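Local coordinates for lipoprotein (PDB 3LHN), which is a putative lipoprotein of the NlpE family whose precise function is not established, though its calycin-type barrel is consistent with lipid binding, at residues 58-63 against 68-73. Sequence-based numbering, arbitrary orientation. Where two conformers were deposited one is given.
Sequences ELKSIY and ESIFKV
Y63 and F71 both carry CG anti to their own carbonyl carbon (chi1 -72° in Y63), which brings the two rings together over one face of the strand pair. They meet obliquely, their planes at 54° and centroids 5.0 Å apart. The closest approach puts Y63 CE1 3.5 Å from F71 CD1. At the base of the tyrosine, S69 OG lies 3.5 Å from Y63 CB. L59, S61 and V73 share this face, L59 CB lying 4.2 Å from V73 CB. The strands form an antiparallel beta hairpin of the eight-stranded, calycin-type barrel: backbone bonds run both ways in the L59-V73 and S61-F71 pairs, F71 N to S61 O being almost straight at 179°, and at Y63-S69 the return bond from S69 N is weak. With an alanine at Y63, F71 would probably lose its ring neighbour in this hairpin, and the contact that Y63 makes with the C39-C42 disulfide would go too. On the other face I62 and I70 run side by side, CG1 to CG1 4.2 Å, while I62 CG2 packs 3.6 Å from E68 CD. K60 CE rests near I70 CG2. Residues I70 to V73 also pair antiparallel with a strand of the second subunit, where F71 packs on V73 of that chain.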
loop_
_atom_site.group_PDB
_atom_site.type_symbol
_atom_site.label_atom_id
_atom_site.label_comp_id
_atom_site.label_asym_id
_atom_site.label_seq_id
_atom_site.Cartn_x
_atom_site.Cartn_y
_atom_site.Cartn_z
ATOM N N GLU A 58 -7.260 -2.143 -18.163
ATOM C CA GLU A 58 -7.535 -3.353 -17.367
ATOM C C GLU A 58 -6.223 -3.967 -16.946
ATOM O O GLU A 58 -5.336 -4.116 -17.787
ATOM C CB GLU A 58 -8.382 -4.351 -18.158
ATOM C CG GLU A 58 -9.785 -3.918 -18.510
ATOM C CD GLU A 58 -10.703 -5.092 -18.871
ATOM O OE1 GLU A 58 -10.197 -6.225 -19.121
ATOM O OE2 GLU A 58 -11.956 -4.882 -18.843
ATOM N N LEU A 59 -6.080 -4.302 -15.667
ATOM C CA LEU A 59 -4.844 -4.833 -15.133
ATOM C C LEU A 59 -5.168 -6.175 -14.503
ATOM O O LEU A 59 -6.187 -6.303 -13.772
ATOM C CB LEU A 59 -4.282 -3.889 -14.083
ATOM C CG LEU A 59 -3.074 -4.312 -13.268
ATOM C CD1 LEU A 59 -1.811 -4.438 -14.133
ATOM C CD2 LEU A 59 -2.818 -3.332 -12.062
ATOM N N LYS A 60 -4.413 -7.214 -14.853
ATOM C CA LYS A 60 -4.447 -8.466 -14.123
ATOM C C LYS A 60 -3.079 -8.658 -13.483
ATOM O O LYS A 60 -2.025 -8.504 -14.125
ATOM C CB LYS A 60 -4.802 -9.631 -15.027
ATOM C CG LYS A 60 -4.760 -10.970 -14.291
ATOM C CD LYS A 60 -5.047 -12.088 -15.289
ATOM C CE LYS A 60 -5.396 -13.381 -14.637
ATOM N NZ LYS A 60 -5.603 -14.358 -15.773
ATOM N N SER A 61 -3.096 -9.052 -12.233
ATOM C CA SER A 61 -1.858 -9.265 -11.448
ATOM C C SER A 61 -1.981 -10.585 -10.722
ATOM O O SER A 61 -2.850 -10.700 -9.871
ATOM C CB SER A 61 -1.665 -8.178 -10.388
ATOM O OG SER A 61 -1.626 -6.861 -10.958
ATOM N N ILE A 62 -1.178 -11.586 -11.074
ATOM C CA ILE A 62 -1.130 -12.833 -10.322
ATOM C C ILE A 62 0.060 -12.774 -9.400
ATOM O O ILE A 62 1.236 -12.690 -9.830
ATOM C CB ILE A 62 -0.996 -14.047 -11.229
ATOM C CG1 ILE A 62 -2.120 -13.997 -12.292
ATOM C CG2 ILE A 62 -0.976 -15.342 -10.435
ATOM C CD1 ILE A 62 -2.095 -15.196 -13.220
ATOM N N TYR A 63 -0.237 -12.751 -8.098
ATOM C CA TYR A 63 0.786 -12.763 -7.077
ATOM C C TYR A 63 1.227 -14.206 -6.893
ATOM O O TYR A 63 0.510 -15.046 -6.345
ATOM C CB TYR A 63 0.260 -12.116 -5.803
ATOM C CG TYR A 63 0.113 -10.633 -5.937
ATOM C CD1 TYR A 63 -0.977 -10.032 -6.561
ATOM C CD2 TYR A 63 1.094 -9.792 -5.463
ATOM C CE1 TYR A 63 -1.055 -8.632 -6.708
ATOM C CE2 TYR A 63 1.009 -8.428 -5.597
ATOM C CZ TYR A 63 -0.055 -7.846 -6.214
ATOM O OH TYR A 63 -0.087 -6.468 -6.330
ATOM N N GLU A 68 -0.966 -18.194 -3.765
ATOM C CA GLU A 68 -1.264 -17.374 -4.960
ATOM C C GLU A 68 -2.575 -16.632 -4.842
ATOM O O GLU A 68 -3.536 -17.145 -4.255
ATOM C CB GLU A 68 -1.250 -18.270 -6.194
ATOM C CG GLU A 68 -1.560 -17.563 -7.445
ATOM C CD GLU A 68 -1.469 -18.439 -8.651
ATOM O OE1 GLU A 68 -0.344 -18.926 -8.946
ATOM O OE2 GLU A 68 -2.513 -18.569 -9.329
ATOM N N SER A 69 -2.627 -15.419 -5.374
ATOM C CA SER A 69 -3.854 -14.676 -5.479
ATOM C C SER A 69 -3.872 -13.960 -6.792
ATOM O O SER A 69 -2.821 -13.779 -7.409
ATOM C CB SER A 69 -3.955 -13.653 -4.380
ATOM O OG SER A 69 -2.828 -12.847 -4.301
ATOM N N ILE A 70 -5.059 -13.544 -7.201
ATOM C CA ILE A 70 -5.242 -12.870 -8.465
ATOM C C ILE A 70 -6.021 -11.594 -8.288
ATOM O O ILE A 70 -7.124 -11.586 -7.719
ATOM C CB ILE A 70 -5.969 -13.762 -9.455
ATOM C CG1 ILE A 70 -5.164 -15.078 -9.661
ATOM C CG2 ILE A 70 -6.236 -12.986 -10.772
ATOM C CD1 ILE A 70 -5.745 -16.043 -10.739
ATOM N N PHE A 71 -5.456 -10.484 -8.763
ATOM C CA PHE A 71 -6.113 -9.183 -8.736
ATOM C C PHE A 71 -6.486 -8.778 -10.122
ATOM O O PHE A 71 -5.694 -8.980 -11.077
ATOM C CB PHE A 71 -5.157 -8.093 -8.283
ATOM C CG PHE A 71 -4.958 -7.985 -6.858
ATOM C CD1 PHE A 71 -4.441 -9.039 -6.127
ATOM C CD2 PHE A 71 -5.227 -6.776 -6.207
ATOM C CE1 PHE A 71 -4.234 -8.937 -4.769
ATOM C CE2 PHE A 71 -5.005 -6.665 -4.829
ATOM C CZ PHE A 71 -4.504 -7.744 -4.116
ATOM N N LYS A 72 -7.646 -8.192 -10.291
ATOM C CA LYS A 72 -8.056 -7.648 -11.568
ATOM C C LYS A 72 -8.601 -6.265 -11.315
ATOM O O LYS A 72 -9.523 -6.160 -10.520
ATOM C CB LYS A 72 -9.107 -8.491 -12.209
ATOM C CG LYS A 72 -8.680 -9.854 -12.536
ATOM C CD LYS A 72 -9.741 -10.559 -13.244
ATOM C CE LYS A 72 -9.533 -12.066 -13.243
ATOM N NZ LYS A 72 -10.493 -12.758 -14.166
ATOM N N VAL A 73 -8.065 -5.231 -11.998
ATOM C CA VAL A 73 -8.394 -3.829 -11.755
ATOM C C VAL A 73 -8.834 -3.222 -13.075
ATOM O O VAL A 73 -8.175 -3.454 -14.102
ATOM C CB VAL A 73 -7.206 -3.035 -11.233
ATOM C CG1 VAL A 73 -7.590 -1.582 -10.880
ATOM C CG2 VAL A 73 -6.578 -3.771 -10.011
#